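Local coordinates for protein porin (Rhodobacter blasticus, PDB 3PRN) that forms trimeric outer-membrane channels for passive diffusion of small hydrophilic solutes up to about 0.6 kDa, at residues N5-F10 with R30-I35; Q54-D59 with N118-A123; A65-Q70 with V82-T87; L127-G132 with D152-S157. The protein carries 1 engineered substitution. All blocks are in the same frame, centred on the assembly; numbering follows the deposited sequence. Where two conformers were deposited one is given.

Contact 1 (N5-F10 with R30-I35); sequences NGYGRF and RLRINI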
# COMPACT_ATOMS: atom_id res chain seq x y z
N ASN A 5 -11.60 -4.95 4.47
CA ASN A 5 -11.87 -6.24 5.06
C ASN A 5 -10.70 -7.17 4.72
O ASN A 5 -9.95 -6.83 3.80
CB ASN A 5 -13.23 -6.83 4.63
CG ASN A 5 -13.26 -7.16 3.14
OD1 ASN A 5 -12.73 -8.19 2.73
ND2 ASN A 5 -13.85 -6.34 2.29
N GLY A 6 -10.66 -8.35 5.30
CA GLY A 6 -9.59 -9.27 4.94
C GLY A 6 -9.54 -10.43 5.87
O GLY A 6 -10.46 -10.66 6.66
N TYR A 7 -8.39 -11.12 5.86
CA TYR A 7 -8.18 -12.28 6.71
C TYR A 7 -6.69 -12.52 6.90
O TYR A 7 -5.84 -12.03 6.14
CB TYR A 7 -8.82 -13.54 6.13
CG TYR A 7 -8.26 -14.18 4.89
CD1 TYR A 7 -7.06 -14.89 4.92
CD2 TYR A 7 -8.96 -14.08 3.69
CE1 TYR A 7 -6.56 -15.48 3.76
CE2 TYR A 7 -8.49 -14.67 2.52
CZ TYR A 7 -7.30 -15.36 2.57
OH TYR A 7 -6.82 -15.97 1.43
N GLY A 8 -6.37 -13.18 8.03
CA GLY A 8 -5.01 -13.61 8.25
C GLY A 8 -5.13 -15.17 8.43
O GLY A 8 -6.21 -15.66 8.82
N ARG A 9 -4.06 -15.85 8.06
CA ARG A 9 -4.02 -17.30 8.31
C ARG A 9 -2.57 -17.67 8.57
O ARG A 9 -1.66 -17.10 7.95
CB ARG A 9 -4.66 -18.13 7.21
CG ARG A 9 -3.78 -18.30 5.96
CD ARG A 9 -4.59 -18.98 4.84
NE ARG A 9 -3.72 -19.22 3.72
CZ ARG A 9 -4.16 -19.50 2.47
NH1 ARG A 9 -5.43 -19.57 2.19
NH2 ARG A 9 -3.20 -19.70 1.57
N PHE A 10 -2.38 -18.69 9.42
CA PHE A 10 -1.00 -19.19 9.61
C PHE A 10 -1.07 -20.64 10.09
O PHE A 10 -2.10 -21.01 10.70
CB PHE A 10 -0.23 -18.27 10.58
CG PHE A 10 -0.77 -18.18 11.98
CD1 PHE A 10 -0.49 -19.17 12.90
CD2 PHE A 10 -1.56 -17.12 12.40
CE1 PHE A 10 -1.00 -19.14 14.19
CE2 PHE A 10 -2.02 -17.07 13.71
CZ PHE A 10 -1.76 -18.06 14.60
N ARG A 30 -0.48 -16.05 5.43
CA ARG A 30 -0.93 -15.09 4.40
C ARG A 30 -1.69 -13.96 5.11
O ARG A 30 -2.47 -14.22 6.02
CB ARG A 30 -1.87 -15.80 3.43
CG ARG A 30 -2.65 -14.81 2.52
CD ARG A 30 -3.56 -15.51 1.55
NE ARG A 30 -2.83 -16.29 0.56
CZ ARG A 30 -3.44 -16.99 -0.42
NH1 ARG A 30 -4.74 -17.01 -0.57
NH2 ARG A 30 -2.64 -17.66 -1.24
N LEU A 31 -1.47 -12.74 4.67
CA LEU A 31 -2.30 -11.63 5.14
C LEU A 31 -3.01 -11.04 3.90
O LEU A 31 -2.29 -10.73 2.91
CB LEU A 31 -1.48 -10.57 5.85
CG LEU A 31 -2.21 -9.24 6.09
CD1 LEU A 31 -3.38 -9.49 7.02
CD2 LEU A 31 -1.26 -8.24 6.72
N ARG A 32 -4.33 -10.96 3.90
CA ARG A 32 -5.03 -10.37 2.76
C ARG A 32 -5.86 -9.17 3.26
O ARG A 32 -6.69 -9.29 4.20
CB ARG A 32 -5.97 -11.39 2.06
CG ARG A 32 -6.79 -10.69 0.94
CD ARG A 32 -7.80 -11.72 0.35
NE ARG A 32 -7.08 -12.63 -0.54
CZ ARG A 32 -7.61 -13.64 -1.22
NH1 ARG A 32 -8.93 -13.90 -1.16
NH2 ARG A 32 -6.81 -14.40 -1.99
N ILE A 33 -5.68 -8.00 2.61
CA ILE A 33 -6.49 -6.85 2.88
C ILE A 33 -7.18 -6.41 1.59
O ILE A 33 -6.48 -6.17 0.60
CB ILE A 33 -5.66 -5.65 3.41
CG1 ILE A 33 -5.07 -5.94 4.79
CG2 ILE A 33 -6.47 -4.37 3.54
CD1 ILE A 33 -3.80 -5.15 5.08
N ASN A 34 -8.50 -6.24 1.61
CA ASN A 34 -9.22 -5.74 0.43
C ASN A 34 -9.66 -4.28 0.74
O ASN A 34 -10.21 -4.01 1.85
CB ASN A 34 -10.47 -6.57 0.16
CG ASN A 34 -10.16 -8.03 -0.17
OD1 ASN A 34 -9.39 -8.32 -1.09
ND2 ASN A 34 -10.80 -8.92 0.58
N ILE A 35 -9.47 -3.41 -0.21
CA ILE A 35 -9.90 -2.01 -0.03
C ILE A 35 -10.98 -1.82 -1.09
O ILE A 35 -10.70 -2.00 -2.28
CB ILE A 35 -8.71 -1.08 -0.31
CG1 ILE A 35 -7.56 -1.51 0.62
CG2 ILE A 35 -9.13 0.36 -0.15
CD1 ILE A 35 -6.37 -0.60 0.40
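Asn-5 to Arg-9 pair with Asn-34 to Arg-30 in the first hairpin of the closed 16-stranded antiparallel porin barrel; the two short axes run 4.6 Å apart. At Asn-5 the reciprocal backbone bonds to Asn-34 are joined by a side-chain bond, Asn-34 ND2 to Asn-5 OD1 at 3.0 Å, nearly straight and in the amide plane of Asn-34; Asn-34 OD1 turns to Arg-52. Gly-6 follows as a non-hydrogen-bonded pair with Ile-33, their CA atoms 4.4 Å apart, while Leu-31 and Ile-33, on the other face from Asn-5 and Tyr-7, pack on the second subunit. At Tyr-7, CG lies between backbone N and carbonyl carbon (chi1 70°), and Arg-32 CB sits over one ring face, 4.2 Å from the centroid. The OH lies over the centre of the Arg-32 guanidinium, whose NE binds Gln-54, and accepts Arg-30 NH1 at 3.1 Å, in the Arg-30 guanidinium plane. Gly-8 pairs with Leu-31 without hydrogen bonds. Arg-9 then lies beside Arg-30, pointing the same way. Arg-9 NH2 and Arg-30 NH2, like charges, come within 3.5 Å; a salt bridge from Arg-30 NE to Asp-56 probably eases the repulsion. The two guanidiniums stack, planes 25° and centres 3.9 Å apart.

Contact 2 (Q54-D59 with N118-A123); sequences QWDDGD and NSKYDA. With MG (magnesium ion), chain B; C8E ((hydroxyethyloxy)tri(ethyloxy)octane), chain C.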
# COMPACT_ATOMS: atom_id res chain seq x y z
N GLN A 54 -1.96 -8.25 -0.66
CA GLN A 54 -1.80 -9.58 -0.11
C GLN A 54 -0.32 -9.93 0.04
O GLN A 54 0.42 -9.70 -0.91
CB GLN A 54 -2.44 -10.62 -1.00
CG GLN A 54 -2.40 -12.06 -0.43
CD GLN A 54 -3.18 -12.98 -1.36
OE1 GLN A 54 -4.40 -12.72 -1.53
NE2 GLN A 54 -2.55 -13.98 -1.95
N TRP A 55 0.02 -10.47 1.20
CA TRP A 55 1.37 -10.92 1.46
C TRP A 55 1.30 -12.44 1.75
O TRP A 55 0.40 -12.91 2.48
CB TRP A 55 1.95 -10.18 2.71
CG TRP A 55 3.32 -10.73 3.08
CD1 TRP A 55 4.53 -10.35 2.56
CD2 TRP A 55 3.59 -11.77 4.04
NE1 TRP A 55 5.53 -11.07 3.15
CE2 TRP A 55 4.99 -11.97 4.05
CE3 TRP A 55 2.79 -12.58 4.84
CZ2 TRP A 55 5.61 -12.94 4.84
CZ3 TRP A 55 3.39 -13.54 5.65
CH2 TRP A 55 4.82 -13.71 5.64
N ASP A 56 2.24 -13.18 1.21
CA ASP A 56 2.43 -14.59 1.49
C ASP A 56 3.87 -14.85 1.95
O ASP A 56 4.80 -14.20 1.51
CB ASP A 56 2.14 -15.45 0.23
CG ASP A 56 0.62 -15.47 -0.07
OD1 ASP A 56 -0.05 -16.36 0.46
OD2 ASP A 56 0.15 -14.62 -0.85
N ASP A 57 4.06 -15.85 2.82
CA ASP A 57 5.42 -16.21 3.22
C ASP A 57 6.20 -16.56 1.94
O ASP A 57 5.68 -17.16 0.99
CB ASP A 57 5.43 -17.36 4.25
CG ASP A 57 4.92 -18.62 3.58
OD1 ASP A 57 3.68 -18.80 3.52
OD2 ASP A 57 5.75 -19.41 3.06
N GLY A 58 7.45 -16.12 1.92
CA GLY A 58 8.31 -16.37 0.73
C GLY A 58 8.26 -15.24 -0.28
O GLY A 58 9.10 -15.25 -1.21
N ASP A 59 7.31 -14.26 -0.17
CA ASP A 59 7.21 -13.20 -1.17
C ASP A 59 8.53 -12.42 -1.29
O ASP A 59 9.23 -12.07 -0.32
CB ASP A 59 6.13 -12.11 -0.89
CG ASP A 59 4.76 -12.60 -1.33
OD1 ASP A 59 4.68 -13.64 -1.94
OD2 ASP A 59 3.75 -11.92 -0.99
N ASN A 118 -6.28 -11.46 -10.46
CA ASN A 118 -4.85 -11.51 -10.06
C ASN A 118 -4.70 -10.84 -8.70
O ASN A 118 -4.93 -9.60 -8.60
CB ASN A 118 -3.99 -10.77 -11.10
CG ASN A 118 -4.14 -11.47 -12.47
OD1 ASN A 118 -3.92 -12.67 -12.55
ND2 ASN A 118 -4.47 -10.72 -13.50
N SER A 119 -4.35 -11.60 -7.69
CA SER A 119 -4.28 -11.04 -6.35
C SER A 119 -3.10 -10.13 -6.10
O SER A 119 -3.19 -9.35 -5.13
CB SER A 119 -4.29 -12.13 -5.27
OG SER A 119 -5.56 -12.70 -5.15
N LYS A 120 -2.05 -10.21 -6.89
CA LYS A 120 -0.84 -9.47 -6.67
C LYS A 120 -0.26 -8.87 -7.94
O LYS A 120 -0.77 -9.22 -9.02
CB LYS A 120 0.26 -10.49 -6.21
CG LYS A 120 -0.11 -11.02 -4.81
CD LYS A 120 1.06 -11.87 -4.32
CE LYS A 120 0.75 -12.40 -2.94
NZ LYS A 120 1.76 -13.36 -2.46
N TYR A 121 0.77 -8.07 -7.81
CA TYR A 121 1.47 -7.47 -8.94
C TYR A 121 2.21 -8.63 -9.67
O TYR A 121 2.31 -9.75 -9.12
CB TYR A 121 2.45 -6.42 -8.43
CG TYR A 121 3.69 -7.04 -7.76
CD1 TYR A 121 4.82 -7.42 -8.48
CD2 TYR A 121 3.70 -7.22 -6.39
CE1 TYR A 121 5.95 -7.94 -7.86
CE2 TYR A 121 4.79 -7.76 -5.74
CZ TYR A 121 5.92 -8.10 -6.47
OH TYR A 121 7.00 -8.66 -5.79
N ASP A 122 2.68 -8.42 -10.86
CA ASP A 122 3.47 -9.46 -11.57
C ASP A 122 4.79 -8.85 -12.03
O ASP A 122 4.74 -7.99 -12.91
CB ASP A 122 2.71 -9.97 -12.80
CG ASP A 122 3.54 -11.02 -13.56
OD1 ASP A 122 4.76 -11.15 -13.42
OD2 ASP A 122 2.90 -11.75 -14.34
N ALA A 123 5.92 -9.24 -11.45
CA ALA A 123 7.19 -8.58 -11.80
C ALA A 123 7.64 -8.87 -13.23
O ALA A 123 8.42 -8.06 -13.73
CB ALA A 123 8.32 -8.98 -10.82
MG MG B . 2.62 -20.14 2.27
C1 C8E C . 4.35 -1.05 -8.11
C2 C8E C . 4.11 -2.07 -7.09
C3 C8E C . 5.35 -2.66 -6.60
C4 C8E C . 5.53 -3.89 -7.36
C5 C8E C . 6.86 -3.72 -8.01
C6 C8E C . 7.78 -4.69 -7.53
C7 C8E C . 8.69 -4.75 -8.64
C8 C8E C . 9.86 -5.58 -8.30
O9 C8E C . 10.54 -6.27 -9.36
C10 C8E C . 11.46 -5.49 -10.10
C11 C8E C . 12.10 -6.40 -11.12
O12 C8E C . 12.73 -7.57 -10.52
C13 C8E C . 11.97 -8.84 -10.43
C14 C8E C . 11.46 -9.42 -9.08
O15 C8E C . 11.33 -10.82 -8.64
C16 C8E C . 9.96 -11.26 -8.60
C17 C8E C . 9.00 -10.66 -7.56
O18 C8E C . 7.68 -11.05 -7.23
C19 C8E C . 7.34 -12.41 -6.89
C20 C8E C . 6.59 -12.63 -5.46
O21 C8E C . 7.40 -13.47 -4.63
O HOH W 1 -1.60 -7.67 -3.44
O HOH W 2 -4.30 -15.51 -4.00
O HOH W 3 0.78 -18.47 2.00
O HOH W 4 3.38 -18.95 0.21
O HOH W 5 4.47 -21.41 1.78
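A salt-bridge network joins the end of strand 46-56 to the long loop before strand 131-138, which, as in other general porins, folds into the barrel: Lys-120 of the loop meets Asp-56 and Asp-59, which stand at the two ends of a type II beta turn. The lysine chain is extended beyond CG and crosses Gln-54 at about a right angle, its CE 3.4 Å from Gln-54 O. Its NZ reaches Asp-56 OD2 at 2.6 Å on the anti side of the carboxylate. With Asp-59 it meets tip to tip, bonding OD2 at 2.9 Å through the syn lone pair, with a weak bond to OD1.

OD2 of each acid takes two donors. Asp-56 OD2 also accepts Gln-54 NE2 at 3.0 Å on its syn side, from an amide that Arg-32 NE helps fix by donating to OE1. Asp-59 OD2 accepts Asp-56 N from 62° out of the carboxylate plane. These donors would stabilise the acids in ionised form. Asp-57 OD1 binds magnesium at 2.1 Å, with Ser-28 and three waters. On the loop side, Tyr-121 lays one ring face on a detergent, whose C4 lies 3.6 Å above its plane. A lysine tying the loop to acids at the end of a barrel strand and in the turn that follows is consistent with the inward-folded loop that narrows the channel in general porins.

Contact 3 (A65-Q70 with V82-T87); sequences AGNAAQ and VGNVDT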
# COMPACT_ATOMS: atom_id res chain seq x y z
N ALA A 65 2.44 -5.02 -1.72
CA ALA A 65 1.99 -3.95 -2.60
C ALA A 65 0.52 -4.23 -3.03
O ALA A 65 -0.00 -5.26 -2.63
CB ALA A 65 2.88 -3.86 -3.84
N GLY A 66 -0.04 -3.25 -3.71
CA GLY A 66 -1.41 -3.43 -4.19
C GLY A 66 -1.30 -4.13 -5.58
O GLY A 66 -0.23 -4.12 -6.23
N ASN A 67 -2.41 -4.69 -6.01
CA ASN A 67 -2.54 -5.33 -7.32
C ASN A 67 -3.11 -4.31 -8.34
O ASN A 67 -3.10 -3.08 -8.05
CB ASN A 67 -3.37 -6.60 -7.25
CG ASN A 67 -4.79 -6.40 -6.85
OD1 ASN A 67 -5.15 -5.30 -6.39
ND2 ASN A 67 -5.65 -7.40 -6.96
N ALA A 68 -3.63 -4.79 -9.49
CA ALA A 68 -4.23 -3.83 -10.46
C ALA A 68 -5.73 -3.75 -10.13
O ALA A 68 -6.33 -4.71 -9.57
CB ALA A 68 -4.02 -4.40 -11.86
N ALA A 69 -6.34 -2.59 -10.37
CA ALA A 69 -7.69 -2.31 -9.92
C ALA A 69 -8.77 -3.04 -10.73
O ALA A 69 -8.56 -3.41 -11.89
CB ALA A 69 -8.01 -0.79 -10.14
N GLN A 70 -9.88 -3.20 -10.05
CA GLN A 70 -11.11 -3.75 -10.63
C GLN A 70 -12.20 -2.67 -10.41
O GLN A 70 -12.27 -2.11 -9.29
CB GLN A 70 -11.49 -5.05 -9.94
CG GLN A 70 -12.78 -5.65 -10.50
CD GLN A 70 -13.32 -6.81 -9.68
OE1 GLN A 70 -14.34 -6.67 -9.00
NE2 GLN A 70 -12.70 -7.98 -9.71
N VAL A 82 -14.85 -4.26 -15.03
CA VAL A 82 -13.78 -3.98 -15.97
C VAL A 82 -12.42 -3.96 -15.28
O VAL A 82 -12.37 -3.62 -14.04
CB VAL A 82 -14.03 -2.62 -16.68
CG1 VAL A 82 -14.29 -1.48 -15.71
CG2 VAL A 82 -12.90 -2.25 -17.61
N GLY A 83 -11.37 -4.29 -16.01
CA GLY A 83 -10.02 -4.25 -15.48
C GLY A 83 -9.55 -5.60 -15.00
O GLY A 83 -9.52 -6.56 -15.77
N ASN A 84 -9.16 -5.71 -13.73
CA ASN A 84 -8.72 -7.05 -13.21
C ASN A 84 -9.97 -7.77 -12.73
O ASN A 84 -10.34 -7.72 -11.55
CB ASN A 84 -7.73 -6.77 -12.05
CG ASN A 84 -7.12 -7.98 -11.40
OD1 ASN A 84 -7.27 -9.14 -11.85
ND2 ASN A 84 -6.38 -7.73 -10.29
N VAL A 85 -10.72 -8.44 -13.59
CA VAL A 85 -11.97 -9.07 -13.34
C VAL A 85 -11.90 -10.52 -12.84
O VAL A 85 -10.87 -11.17 -13.03
CB VAL A 85 -12.87 -9.04 -14.62
CG1 VAL A 85 -13.01 -7.58 -15.15
CG2 VAL A 85 -12.31 -9.87 -15.80
N ASP A 86 -12.98 -10.92 -12.21
CA ASP A 86 -13.27 -12.30 -11.91
C ASP A 86 -13.79 -12.94 -13.21
O ASP A 86 -14.66 -12.39 -13.90
CB ASP A 86 -14.37 -12.46 -10.82
CG ASP A 86 -13.75 -12.10 -9.48
OD1 ASP A 86 -12.83 -12.86 -8.98
OD2 ASP A 86 -14.12 -11.03 -8.87
N THR A 87 -13.25 -14.10 -13.54
CA THR A 87 -13.61 -14.80 -14.79
C THR A 87 -14.63 -15.91 -14.55
O THR A 87 -14.87 -16.41 -13.45
CB THR A 87 -12.37 -15.44 -15.41
OG1 THR A 87 -11.79 -16.36 -14.50
CG2 THR A 87 -11.29 -14.42 -15.78
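The amides of Gln-70 and Asn-84 both use an N-H in their own plane. Gln-70 NE2 donates to Asn-84 O at 3.0 Å, with the oxygen only 1° out of the amide plane and the donor on a carbonyl lone pair. Asn-84 ND2 donates to Ala-68 O at 3.1 Å, equally flat in its own amide, but there the donor stands 36° above the carbonyl plane. The Asp-86 carboxylate is turned at nearly a right angle to the Gln-70 amide, and its OD2 takes a weak bond from the same NE2 at 3.5 Å. Asn-67 and Asn-84 cross at about a right angle; their ND2 atoms lie 3.4 Å apart as two donors and do not bond each other. Asn-67 ND2 gives instead to Asn-118 O, as Asn-84 ND2 does to Ala-68; separately, Asn-84 OD1 accepts Asn-118 N.

The contact sits where the barrel hairpin of strands 70-75 and 78-83 gives way to the long loop ahead of strand 131-138. Gln-70 and Gly-83 form an antiparallel non-hydrogen-bonded pair, and just beyond it Asn-84 N donates to Ala-69 O at 3.0 Å. The strand ends at Gly-83, and an inverse gamma turn centred on Asn-84 follows, marked by a weak Val-85 N to Gly-83 O bond. With CG anti to the backbone N (chi1 179°), Gln-70 brings CB and CG to 3.3 and 3.4 Å from Asn-84 O. Ala-69 packs on Trp-55 of the third subunit, and Asn-67 O accepts Thr-64 OG1 of that subunit.

Contact 4 (L127-G132 with D152-S157); sequences LDNYNG and DQTVDS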
# COMPACT_ATOMS: atom_id res chain seq x y z
N LEU A 127 1.46 -8.77 -17.07
CA LEU A 127 0.08 -8.28 -16.90
C LEU A 127 -0.06 -6.78 -17.11
O LEU A 127 -1.15 -6.28 -16.79
CB LEU A 127 -0.37 -8.61 -15.48
CG LEU A 127 -0.45 -10.09 -15.10
CD1 LEU A 127 -0.89 -10.21 -13.64
CD2 LEU A 127 -1.40 -10.85 -16.03
N ASP A 128 0.94 -6.04 -17.58
CA ASP A 128 0.85 -4.57 -17.60
C ASP A 128 -0.30 -3.96 -18.40
O ASP A 128 -0.85 -2.94 -18.01
CB ASP A 128 2.17 -3.95 -18.14
CG ASP A 128 3.36 -4.12 -17.23
OD1 ASP A 128 3.34 -4.81 -16.17
OD2 ASP A 128 4.44 -3.57 -17.55
N ASN A 129 -0.71 -4.59 -19.51
CA ASN A 129 -1.81 -4.08 -20.31
C ASN A 129 -2.96 -5.07 -20.35
O ASN A 129 -3.79 -5.03 -21.27
CB ASN A 129 -1.29 -3.78 -21.73
CG ASN A 129 -0.41 -2.52 -21.66
OD1 ASN A 129 -0.94 -1.43 -21.46
ND2 ASN A 129 0.89 -2.62 -21.78
N TYR A 130 -2.99 -5.94 -19.34
CA TYR A 130 -4.04 -6.94 -19.23
C TYR A 130 -5.33 -6.23 -18.82
O TYR A 130 -5.42 -5.43 -17.89
CB TYR A 130 -3.58 -7.97 -18.24
CG TYR A 130 -4.55 -8.99 -17.71
CD1 TYR A 130 -5.59 -8.66 -16.85
CD2 TYR A 130 -4.36 -10.32 -18.02
CE1 TYR A 130 -6.42 -9.62 -16.31
CE2 TYR A 130 -5.19 -11.30 -17.50
CZ TYR A 130 -6.20 -10.96 -16.63
OH TYR A 130 -6.96 -11.96 -16.11
N ASN A 131 -6.42 -6.49 -19.54
CA ASN A 131 -7.71 -5.88 -19.27
C ASN A 131 -8.87 -6.80 -19.61
O ASN A 131 -8.91 -7.41 -20.70
CB ASN A 131 -7.83 -4.55 -20.04
CG ASN A 131 -9.02 -3.75 -19.55
OD1 ASN A 131 -8.90 -3.12 -18.49
ND2 ASN A 131 -10.13 -3.78 -20.27
N GLY A 132 -9.79 -6.97 -18.67
CA GLY A 132 -10.94 -7.83 -18.91
C GLY A 132 -12.24 -7.06 -18.74
O GLY A 132 -12.27 -5.94 -18.19
N ASP A 152 -3.33 -8.14 -23.62
CA ASP A 152 -2.55 -6.95 -23.95
C ASP A 152 -3.45 -6.08 -24.83
O ASP A 152 -3.38 -6.14 -26.08
CB ASP A 152 -1.22 -7.24 -24.66
CG ASP A 152 -0.39 -5.97 -24.81
OD1 ASP A 152 -0.87 -4.81 -24.85
OD2 ASP A 152 0.85 -6.11 -24.92
N GLN A 153 -4.25 -5.25 -24.17
CA GLN A 153 -5.22 -4.42 -24.85
C GLN A 153 -4.65 -3.32 -25.71
O GLN A 153 -5.42 -2.71 -26.49
CB GLN A 153 -6.22 -3.82 -23.82
CG GLN A 153 -5.61 -2.61 -23.07
CD GLN A 153 -6.72 -1.73 -22.47
OE1 GLN A 153 -7.85 -1.71 -22.98
NE2 GLN A 153 -6.39 -1.00 -21.41
N THR A 154 -3.41 -2.94 -25.63
CA THR A 154 -2.92 -1.83 -26.43
C THR A 154 -2.51 -2.34 -27.82
O THR A 154 -2.48 -1.54 -28.76
CB THR A 154 -1.67 -1.17 -25.79
OG1 THR A 154 -0.70 -2.21 -25.71
CG2 THR A 154 -1.94 -0.66 -24.38
N VAL A 155 -2.21 -3.60 -27.96
CA VAL A 155 -1.72 -4.13 -29.26
C VAL A 155 -2.89 -4.53 -30.12
O VAL A 155 -3.95 -4.96 -29.60
CB VAL A 155 -0.83 -5.35 -28.94
CG1 VAL A 155 -0.71 -6.26 -30.14
CG2 VAL A 155 0.52 -4.86 -28.42
N ASP A 156 -2.79 -4.40 -31.44
CA ASP A 156 -3.88 -4.79 -32.31
C ASP A 156 -4.53 -6.11 -31.93
O ASP A 156 -3.90 -7.16 -31.74
CB ASP A 156 -3.31 -4.99 -33.75
CG ASP A 156 -4.49 -4.81 -34.69
OD1 ASP A 156 -5.24 -5.81 -34.96
OD2 ASP A 156 -4.76 -3.63 -35.14
N SER A 157 -5.83 -6.11 -31.88
CA SER A 157 -6.67 -7.21 -31.48
C SER A 157 -6.44 -8.54 -32.17
O SER A 157 -6.59 -9.63 -31.58
CB SER A 157 -8.12 -6.74 -31.77
OG SER A 157 -9.00 -7.48 -30.98
O HOH W 6 -3.69 -1.11 -20.47
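Asn-129 holds CG anti to its carbonyl carbon (chi1 -73°) and Asp-152 holds CG anti to its backbone N (chi1 -172°), which places the two CG atoms. The side chains lie side by side, amide and carboxylate planes 11° apart, with Asp-152 OD1 3.3 Å from Asn-129 CB. The contact joins two type I beta turns at one end of the barrel strands, Leu-127 to Tyr-130 ahead of strand 131-138 and Asp-152 to Val-155 after strand 142-150. One backbone bond spans them, Gln-153 N to Asn-129 O at 2.9 Å, almost straight. Asp-152 OD1 closes an Asx turn on Thr-154 N at 3.2 Å and also takes Thr-154 OG1 at 2.7 Å on its syn lone pair. With OG1 held there, Thr-154 CG2 approaches Asn-129 OD1 at 3.2 Å.

Further on, the amides of Asn-131 and Gln-153 stack nearly parallel, with Asn-131 CB 3.9 Å from Gln-153 CD. The pair lies against the trimer interface, since Asn-131 packs on Ile-27 of the third subunit and Gln-153 NE2 donates to that residue's backbone oxygen. A water completes the link, donating to Asn-129 OD1 and accepting from Gln-153 NE2, each at 2.9 Å.

From the N terminus, contact 1 comes first, closing the hairpin of strands 2-15 and 25-39. Contact 2 then brings the end of strand 46-56 together with residues 118-123, closing a long loop, and contact 3 (65-70 with 82-87) lies wholly within that span, closing a shorter one around the strands 70-75 and 78-83. Contact 4 follows in series, joining the turn that leads into strand 131-138 to the turn after strand 142-150 and so closing that hairpin; none of the four cross. Contacts 1 and 2 share a salt bridge, contacts 2 and 3 share Asn-118, and Gly-83 N to Gly-132 O carries the sheet from contact 3 to contact 4.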